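Local coordinates for protein aerobactin synthase IucA (Klebsiella pneumoniae subsp. pneumoniae, PDB 5JM8) that probably joins an N-hydroxylated lysine derivative to citrate at the expense of ATP, a step in making the siderophore aerobactin, at residues A[21-24]-A[25-29]; A[89-92]-A[93-97]; A[391-394]-A[395-398]; A[503-506]-A[507-510]. All coordinates share one frame; numbering follows the deposited sequence.

Contact 1 (A[21-24]-A[25-29]); sequences NSLV and RETKD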
loop_
_atom_site.group_PDB
_atom_site.type_symbol
_atom_site.label_atom_id
_atom_site.label_comp_id
_atom_site.label_asym_id
_atom_site.label_seq_id
_atom_site.Cartn_x
_atom_site.Cartn_y
_atom_site.Cartn_z
ATOM N N ASN A 21 -30.704 -16.740 26.568
ATOM C CA ASN A 21 -30.722 -15.351 27.034
ATOM C C ASN A 21 -31.936 -14.603 26.502
ATOM O O ASN A 21 -32.529 -13.781 27.202
ATOM C CB ASN A 21 -29.447 -14.615 26.618
ATOM C CG ASN A 21 -28.234 -15.047 27.417
ATOM O OD1 ASN A 21 -28.305 -15.972 28.226
ATOM N ND2 ASN A 21 -27.106 -14.383 27.186
ATOM N N SER A 22 -32.293 -14.887 25.254
ATOM C CA SER A 22 -33.492 -14.316 24.659
ATOM C C SER A 22 -34.716 -14.715 25.482
ATOM O O SER A 22 -35.577 -13.886 25.776
ATOM C CB SER A 22 -33.647 -14.775 23.207
ATOM O OG SER A 22 -34.735 -14.123 22.585
ATOM N N LEU A 23 -34.775 -15.987 25.866
ATOM C CA LEU A 23 -35.874 -16.506 26.675
ATOM C C LEU A 23 -35.901 -15.888 28.076
ATOM O O LEU A 23 -36.951 -15.455 28.549
ATOM C CB LEU A 23 -35.772 -18.030 26.783
ATOM C CG LEU A 23 -36.817 -18.739 27.652
ATOM C CD1 LEU A 23 -38.215 -18.579 27.074
ATOM C CD2 LEU A 23 -36.466 -20.209 27.808
ATOM N N VAL A 24 -34.746 -15.855 28.733
ATOM C CA VAL A 24 -34.645 -15.353 30.102
ATOM C C VAL A 24 -35.081 -13.890 30.214
ATOM O O VAL A 24 -35.606 -13.467 31.244
ATOM C CB VAL A 24 -33.200 -15.502 30.633
ATOM C CG1 VAL A 24 -32.997 -14.713 31.923
ATOM C CG2 VAL A 24 -32.873 -16.965 30.859
ATOM N N ARG A 25 -34.851 -13.118 29.160
ATOM C CA ARG A 25 -35.237 -11.713 29.149
ATOM C C ARG A 25 -36.752 -11.539 29.029
ATOM O O ARG A 25 -37.321 -10.608 29.598
ATOM C CB ARG A 25 -34.541 -10.978 28.000
ATOM C CG ARG A 25 -35.059 -9.564 27.757
ATOM C CD ARG A 25 -34.285 -8.869 26.655
ATOM N NE ARG A 25 -32.962 -8.443 27.099
ATOM C CZ ARG A 25 -32.079 -7.819 26.326
ATOM N NH1 ARG A 25 -32.372 -7.550 25.062
ATOM N NH2 ARG A 25 -30.899 -7.469 26.817
ATOM N N GLU A 26 -37.396 -12.436 28.291
ATOM C CA GLU A 26 -38.814 -12.289 27.968
ATOM C C GLU A 26 -39.723 -13.092 28.896
ATOM O O GLU A 26 -40.934 -13.162 28.676
ATOM C CB GLU A 26 -39.062 -12.704 26.516
ATOM C CG GLU A 26 -38.221 -11.922 25.519
ATOM C CD GLU A 26 -38.520 -12.281 24.078
ATOM O OE1 GLU A 26 -39.612 -12.821 23.809
ATOM O OE2 GLU A 26 -37.656 -12.020 23.213
ATOM N N THR A 27 -39.139 -13.693 29.930
ATOM C CA THR A 27 -39.907 -14.442 30.919
ATOM C C THR A 27 -39.540 -14.027 32.341
ATOM O O THR A 27 -38.412 -13.609 32.609
ATOM C CB THR A 27 -39.691 -15.965 30.783
ATOM O OG1 THR A 27 -38.350 -16.304 31.155
ATOM C CG2 THR A 27 -39.960 -16.425 29.359
ATOM N N LYS A 28 -40.512 -14.146 33.242
ATOM C CA LYS A 28 -40.296 -13.925 34.667
ATOM C C LYS A 28 -40.391 -15.265 35.393
ATOM O O LYS A 28 -40.427 -15.320 36.623
ATOM C CB LYS A 28 -41.316 -12.927 35.221
ATOM C CG LYS A 28 -41.261 -11.547 34.560
ATOM C CD LYS A 28 -39.990 -10.788 34.937
ATOM C CE LYS A 28 -39.943 -9.410 34.291
ATOM N NZ LYS A 28 -39.806 -9.484 32.810
ATOM N N ASP A 29 -40.421 -16.340 34.609
ATOM C CA ASP A 29 -40.551 -17.698 35.125
ATOM C C ASP A 29 -39.186 -18.390 35.188
ATOM O O ASP A 29 -38.921 -19.348 34.458
ATOM C CB ASP A 29 -41.524 -18.499 34.253
ATOM C CG ASP A 29 -41.688 -19.931 34.719
ATOM O OD1 ASP A 29 -41.470 -20.200 35.918
ATOM O OD2 ASP A 29 -42.028 -20.792 33.879
HETATM O O HOH W 1 -35.263 -11.157 23.427
#
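Leu23 and Thr27 meet where helix 14-26 runs out into the following loop, and the threonine hydroxyl bonds back to the carbonyl four residues earlier: Thr27 OG1 donates to Leu23 O over 3.1 Å. The hydroxyl comes from above the carbonyl plane, 42° out of it. With chi1 at 68°, OG1 stands between the threonine's own N and C, the rotamer that turns it back onto the helix. Two residues earlier Arg25 N reaches Asn21 O at 3.1 Å, a regular helical bond, whereas Glu26 N has two weak ones, to Ser22 O and to Leu23 O. A water ties the side chains of Ser22 and Glu26, whose own oxygens OG and OE2 stay 3.7 Å apart; it donates to Glu26 OE2 at 2.6 Å and sits 3.1 Å from Ser22 OG. The same carboxylate accepts from Phe545 N, at the start of helix 545-549. Arg25 sends its bent chain away from the turn, to Thr60 O, Gln61 OE1 and a cation-pi contact with Phe151. Glu26 lays its methylene CG 3.3 Å from Ser22 O. On the flank beside helix 545-549, Leu23 CD1 touches the methyl Thr27 CG2 at 3.6 Å.

Contact 2 (A[89-92]-A[93-97]); sequences IVDK and LQHQL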
loop_
_atom_site.group_PDB
_atom_site.type_symbol
_atom_site.label_atom_id
_atom_site.label_comp_id
_atom_site.label_asym_id
_atom_site.label_seq_id
_atom_site.Cartn_x
_atom_site.Cartn_y
_atom_site.Cartn_z
ATOM N N ILE A 89 -38.350 -27.027 26.432
ATOM C CA ILE A 89 -38.846 -25.675 26.668
ATOM C C ILE A 89 -39.951 -25.319 25.682
ATOM O O ILE A 89 -40.905 -24.639 26.040
ATOM C CB ILE A 89 -37.713 -24.630 26.575
ATOM C CG1 ILE A 89 -36.738 -24.811 27.740
ATOM C CG2 ILE A 89 -38.279 -23.211 26.612
ATOM C CD1 ILE A 89 -35.444 -24.042 27.591
ATOM N N VAL A 90 -39.819 -25.760 24.435
ATOM C CA VAL A 90 -40.861 -25.514 23.443
ATOM C C VAL A 90 -42.134 -26.277 23.812
ATOM O O VAL A 90 -43.244 -25.801 23.573
ATOM C CB VAL A 90 -40.401 -25.911 22.023
ATOM C CG1 VAL A 90 -41.564 -25.851 21.033
ATOM C CG2 VAL A 90 -39.268 -25.004 21.560
ATOM N N ASP A 91 -41.974 -27.459 24.400
ATOM C CA ASP A 91 -43.122 -28.237 24.858
ATOM C C ASP A 91 -43.832 -27.527 26.008
ATOM O O ASP A 91 -45.062 -27.491 26.060
ATOM C CB ASP A 91 -42.691 -29.638 25.297
ATOM C CG ASP A 91 -43.827 -30.427 25.924
ATOM O OD1 ASP A 91 -44.684 -30.938 25.170
ATOM O OD2 ASP A 91 -43.865 -30.537 27.169
ATOM N N LYS A 92 -43.047 -26.973 26.929
ATOM C CA LYS A 92 -43.584 -26.190 28.037
ATOM C C LYS A 92 -44.441 -25.042 27.513
ATOM O O LYS A 92 -45.511 -24.758 28.047
ATOM C CB LYS A 92 -42.444 -25.650 28.908
ATOM C CG LYS A 92 -42.870 -24.644 29.978
ATOM C CD LYS A 92 -41.666 -24.102 30.745
ATOM C CE LYS A 92 -42.067 -22.990 31.714
ATOM N NZ LYS A 92 -40.909 -22.448 32.480
ATOM N N LEU A 93 -43.966 -24.397 26.452
ATOM C CA LEU A 93 -44.639 -23.231 25.897
ATOM C C LEU A 93 -45.899 -23.617 25.129
ATOM O O LEU A 93 -46.835 -22.825 25.026
ATOM C CB LEU A 93 -43.683 -22.459 24.984
ATOM C CG LEU A 93 -42.454 -21.858 25.675
ATOM C CD1 LEU A 93 -41.481 -21.289 24.653
ATOM C CD2 LEU A 93 -42.856 -20.791 26.679
ATOM N N GLN A 94 -45.918 -24.833 24.590
ATOM C CA GLN A 94 -47.073 -25.310 23.842
ATOM C C GLN A 94 -48.283 -25.466 24.762
ATOM O O GLN A 94 -49.419 -25.216 24.358
ATOM C CB GLN A 94 -46.762 -26.639 23.152
ATOM C CG GLN A 94 -47.847 -27.086 22.183
ATOM C CD GLN A 94 -47.550 -28.420 21.528
ATOM O OE1 GLN A 94 -46.492 -29.010 21.739
ATOM N NE2 GLN A 94 -48.492 -28.902 20.725
ATOM N N HIS A 95 -48.027 -25.877 26.000
ATOM C CA HIS A 95 -49.079 -25.996 27.003
ATOM C C HIS A 95 -49.472 -24.638 27.567
ATOM O O HIS A 95 -50.655 -24.326 27.706
ATOM C CB HIS A 95 -48.629 -26.894 28.153
ATOM C CG HIS A 95 -48.342 -28.302 27.743
ATOM N ND1 HIS A 95 -47.082 -28.731 27.384
ATOM C CD2 HIS A 95 -49.150 -29.383 27.644
ATOM C CE1 HIS A 95 -47.128 -30.015 27.078
ATOM N NE2 HIS A 95 -48.372 -30.434 27.225
ATOM N N GLN A 96 -48.465 -23.841 27.899
ATOM C CA GLN A 96 -48.673 -22.573 28.584
ATOM C C GLN A 96 -49.492 -21.605 27.740
ATOM O O GLN A 96 -50.347 -20.892 28.261
ATOM C CB GLN A 96 -47.322 -21.951 28.945
ATOM C CG GLN A 96 -47.402 -20.810 29.943
ATOM C CD GLN A 96 -46.032 -20.330 30.383
ATOM O OE1 GLN A 96 -45.012 -20.929 30.041
ATOM N NE2 GLN A 96 -46.005 -19.242 31.145
ATOM N N LEU A 97 -49.231 -21.593 26.436
ATOM C CA LEU A 97 -49.894 -20.663 25.528
ATOM C C LEU A 97 -50.855 -21.358 24.563
ATOM O O LEU A 97 -51.434 -20.709 23.691
ATOM C CB LEU A 97 -48.848 -19.879 24.738
ATOM C CG LEU A 97 -47.955 -18.953 25.562
ATOM C CD1 LEU A 97 -46.788 -18.475 24.714
ATOM C CD2 LEU A 97 -48.749 -17.771 26.112
#
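Asp91 and His95 are one turn apart near the C-terminal end of helix 82-96, and the imidazole folds back over that turn. Backbone bonds first: Leu93 N to Ile89 O, Gln94 N to Val90 O and Gln96 N to Lys92 O, the last at 3.1 Å, all follow the i to i+4 pattern, as does the weak, long bond from His95 N to Asp91 O (3.4 Å). That carbonyl also takes a side-chain donor, His95 ND1, at 2.7 Å. The imidazole bond is bent, with 138° at the hydrogen, and ND1 stands 40° out of the carbonyl plane. Polar side chains come next. The Asp91 carboxylate lies at the edge of the His95 ring with its plane turned 76° from the ring's, and CE1 is the atom it meets, 3.2 Å from OD1. Lys92 and Gln96 run side by side in the same direction; the lysine chain is fully extended and carries NZ on to a salt bridge with Asp29 and a bond to Pro43 O. Among the apolar residues, Ile89 and Leu93 face helices 14-26 and 545-549, and Val90 turns to Cys104 and Phe107 of helix 101-124. Within the turn, Ile89 CG2 and Leu93 CD1 are 4.2 Å apart.

Contact 3 (A[391-394]-A[395-398]); sequences GITA and QQAA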
loop_
_atom_site.group_PDB
_atom_site.type_symbol
_atom_site.label_atom_id
_atom_site.label_comp_id
_atom_site.label_asym_id
_atom_site.label_seq_id
_atom_site.Cartn_x
_atom_site.Cartn_y
_atom_site.Cartn_z
ATOM N N GLY A 391 -0.673 3.460 27.735
ATOM C CA GLY A 391 -0.031 3.114 28.990
ATOM C C GLY A 391 -0.955 3.272 30.185
ATOM O O GLY A 391 -0.493 3.519 31.299
ATOM N N ILE A 392 -2.260 3.136 29.952
ATOM C CA ILE A 392 -3.260 3.231 31.015
ATOM C C ILE A 392 -3.836 1.853 31.336
ATOM O O ILE A 392 -3.672 0.914 30.560
ATOM C CB ILE A 392 -4.410 4.183 30.630
ATOM C CG1 ILE A 392 -5.088 3.716 29.338
ATOM C CG2 ILE A 392 -3.886 5.604 30.481
ATOM C CD1 ILE A 392 -6.302 4.530 28.955
ATOM N N THR A 393 -4.516 1.736 32.474
ATOM C CA THR A 393 -5.085 0.456 32.888
ATOM C C THR A 393 -6.206 0.029 31.955
ATOM O O THR A 393 -6.794 0.851 31.253
ATOM C CB THR A 393 -5.650 0.497 34.323
ATOM O OG1 THR A 393 -6.772 1.387 34.373
ATOM C CG2 THR A 393 -4.588 0.947 35.314
ATOM N N ALA A 394 -6.502 -1.265 31.963
ATOM C CA ALA A 394 -7.543 -1.800 31.107
ATOM C C ALA A 394 -8.897 -1.215 31.497
ATOM O O ALA A 394 -9.757 -1.004 30.643
ATOM C CB ALA A 394 -7.565 -3.311 31.187
ATOM N N GLN A 395 -9.084 -0.945 32.787
ATOM C CA GLN A 395 -10.327 -0.340 33.262
ATOM C C GLN A 395 -10.409 1.125 32.827
ATOM O O GLN A 395 -11.476 1.606 32.445
ATOM C CB GLN A 395 -10.450 -0.453 34.791
ATOM C CG GLN A 395 -11.656 0.300 35.370
ATOM C CD GLN A 395 -11.982 -0.084 36.807
ATOM O OE1 GLN A 395 -12.218 -1.252 37.111
ATOM N NE2 GLN A 395 -12.023 0.910 37.691
ATOM N N GLN A 396 -9.281 1.831 32.887
ATOM C CA GLN A 396 -9.212 3.215 32.417
ATOM C C GLN A 396 -9.463 3.284 30.918
ATOM O O GLN A 396 -10.103 4.214 30.425
ATOM C CB GLN A 396 -7.850 3.832 32.742
ATOM C CG GLN A 396 -7.697 4.290 34.184
ATOM C CD GLN A 396 -6.262 4.639 34.541
ATOM O OE1 GLN A 396 -5.319 4.139 33.930
ATOM N NE2 GLN A 396 -6.094 5.503 35.539
ATOM N N ALA A 397 -8.949 2.294 30.196
ATOM C CA ALA A 397 -9.177 2.203 28.763
ATOM C C ALA A 397 -10.653 1.922 28.496
ATOM O O ALA A 397 -11.238 2.451 27.551
ATOM C CB ALA A 397 -8.300 1.121 28.153
ATOM N N ALA A 398 -11.253 1.101 29.349
ATOM C CA ALA A 398 -12.653 0.731 29.202
ATOM C C ALA A 398 -13.556 1.936 29.427
ATOM O O ALA A 398 -14.502 2.165 28.675
ATOM C CB ALA A 398 -13.007 -0.382 30.166
#
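The backbone passes from extended at Ile392 and Thr393 into helical angles at Ala394, and the first helical bonds follow at once, Ala397 N to Thr393 O at 2.8 Å and Ala398 N to Ala394 O at 2.9 Å. Thr393 and Gln396 then close on each other in both directions. Thr393 OG1 accepts from Gln396 N at 2.9 Å, and Gln396 OE1 accepts from Thr393 N, also at 2.9 Å; the latter bond is nearly straight, 165° at the hydrogen, with the donor tilted only slightly from the amide carbonyl plane. A chi1 of 66° swings the threonine hydroxyl round to face the start of the helix. From there OG1 also makes a weak bond to OE1, so the glutamine oxygen is gripped by the backbone N-H and the hydroxyl of one residue. The aliphatic part of Gln396 crosses the hydroxyl, with CG 3.1 Å from Thr393 OG1. Ile392 CB lies 3.4 Å from Gln396 OE1, a plain packing contact, and the isoleucine sends CD1 to within 4.0 Å of Ala397 CB. Ala397 also leans on Val383 and Ser387 of helix 378-390, while Gln313 of the second subunit packs on Ile392, Thr393 and Gln396. Reciprocal side-chain-to-backbone bonds of this kind define a capping box, here opening helix 394-420 with Thr393 as N-cap.

Contact 4 (A[503-506]-A[507-510]); sequences LDSE and ANLM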
loop_
_atom_site.group_PDB
_atom_site.type_symbol
_atom_site.label_atom_id
_atom_site.label_comp_id
_atom_site.label_asym_id
_atom_site.label_seq_id
_atom_site.Cartn_x
_atom_site.Cartn_y
_atom_site.Cartn_z
ATOM N N LEU A 503 -13.475 -6.063 33.205
ATOM C CA LEU A 503 -12.799 -4.770 33.183
ATOM C C LEU A 503 -13.450 -3.806 34.172
ATOM O O LEU A 503 -12.773 -2.990 34.797
ATOM C CB LEU A 503 -12.818 -4.182 31.771
ATOM C CG LEU A 503 -12.073 -4.999 30.708
ATOM C CD1 LEU A 503 -12.236 -4.391 29.328
ATOM C CD2 LEU A 503 -10.601 -5.123 31.059
ATOM N N ASP A 504 -14.769 -3.913 34.302
ATOM C CA ASP A 504 -15.526 -3.166 35.302
ATOM C C ASP A 504 -16.960 -3.682 35.276
ATOM O O ASP A 504 -17.409 -4.199 34.259
ATOM C CB ASP A 504 -15.486 -1.657 35.029
ATOM C CG ASP A 504 -15.957 -0.830 36.217
ATOM O OD1 ASP A 504 -16.160 -1.399 37.312
ATOM O OD2 ASP A 504 -16.111 0.399 36.057
ATOM N N SER A 505 -17.676 -3.554 36.388
ATOM C CA SER A 505 -19.047 -4.055 36.470
ATOM C C SER A 505 -19.953 -3.325 35.477
ATOM O O SER A 505 -19.697 -2.173 35.138
ATOM C CB SER A 505 -19.587 -3.899 37.895
ATOM O OG SER A 505 -19.507 -2.554 38.325
ATOM N N GLU A 506 -20.996 -4.000 34.998
ATOM C CA GLU A 506 -21.978 -3.349 34.135
ATOM C C GLU A 506 -22.619 -2.192 34.883
ATOM O O GLU A 506 -22.861 -1.129 34.313
ATOM C CB GLU A 506 -23.058 -4.330 33.673
ATOM C CG GLU A 506 -22.529 -5.506 32.873
ATOM C CD GLU A 506 -23.628 -6.311 32.198
ATOM O OE1 GLU A 506 -24.620 -5.706 31.740
ATOM O OE2 GLU A 506 -23.496 -7.551 32.129
ATOM N N ALA A 507 -22.877 -2.414 36.170
ATOM C CA ALA A 507 -23.504 -1.414 37.029
ATOM C C ALA A 507 -22.711 -0.112 37.028
ATOM O O ALA A 507 -23.279 0.971 36.887
ATOM C CB ALA A 507 -23.643 -1.948 38.449
ATOM N N ASN A 508 -21.396 -0.224 37.180
ATOM C CA ASN A 508 -20.532 0.946 37.184
ATOM C C ASN A 508 -20.479 1.611 35.815
ATOM O O ASN A 508 -20.522 2.835 35.709
ATOM C CB ASN A 508 -19.119 0.570 37.629
ATOM C CG ASN A 508 -19.032 0.264 39.112
ATOM O OD1 ASN A 508 -19.926 0.608 39.888
ATOM N ND2 ASN A 508 -17.943 -0.379 39.516
ATOM N N LEU A 509 -20.385 0.805 34.765
ATOM C CA LEU A 509 -20.275 1.340 33.416
ATOM C C LEU A 509 -21.578 2.004 32.990
ATOM O O LEU A 509 -21.566 3.010 32.285
ATOM C CB LEU A 509 -19.889 0.235 32.431
ATOM C CG LEU A 509 -18.516 -0.399 32.685
ATOM C CD1 LEU A 509 -18.312 -1.635 31.811
ATOM C CD2 LEU A 509 -17.397 0.610 32.465
ATOM N N MET A 510 -22.703 1.445 33.429
ATOM C CA MET A 510 -24.005 2.037 33.137
ATOM C C MET A 510 -24.196 3.340 33.916
ATOM O O MET A 510 -25.027 4.173 33.546
ATOM C CB MET A 510 -25.134 1.055 33.461
ATOM C CG MET A 510 -25.262 -0.090 32.462
ATOM S SD MET A 510 -26.745 -1.102 32.674
ATOM C CE MET A 510 -26.333 -2.038 34.142
#
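Asp504 and Asn508 join through their side chains at the N-terminal end of helix 506-521. Asn508 ND2 donates to Asp504 OD1 at 3.0 Å, almost straight at 167°; the carboxylate oxygen is met on its syn side and lies close to the amide plane, although the two planes are turned 52° apart. OD1 also takes a weak bond from Ser505 N, and the other oxygen, OD2, accepts from His399 NE2 on helix 394-420, so both carboxylate oxygens have donors. Ser505 OG receives Asn508 N at 3.2 Å, the serine chi1 of 56° turning the hydroxyl back over the first turn, onto that N-H. Asn508 ND2 is close to OG too, but its N-H is badly angled for a bond there. Of the carbonyls, Ser505 O accepts from Leu509 N at 3.1 Å and Glu506 O from Met510 N at 2.7 Å. Glu506 carries its carboxylate away, to Thr60, Tyr56 and Ser58. Leu509 packs against the aspartate, CD2 3.9 Å from Asp504 CB, and Met510 CE touches Glu506 CB at 4.0 Å. A serine hydroxyl holding the N-H three residues on is the classic N-cap, here accompanied by the Asp504–Asn508 side-chain bond.

The four turns fall into two touching pairs. Contacts 1 and 2, with centres 14 Å apart, are joined by the Asp29–Lys92 salt bridge and by packing of Leu23 CD2 on Ile89 CG2 at 3.7 Å; Phe545 also lies against both. Contacts 3 and 4, centres 13 Å apart, are two helix starts that meet where Ala394 CB rests on Leu503 CD2 at 3.5 Å. Between the pairs, contacts 1 and 4 come within about 8 Å at their nearest atoms, and Thr60 bridges them by bonding to both Arg25 and Glu506. Contact 1 approaches the nucleotide: the Arg25 side chain is about 9 Å from bound ATP.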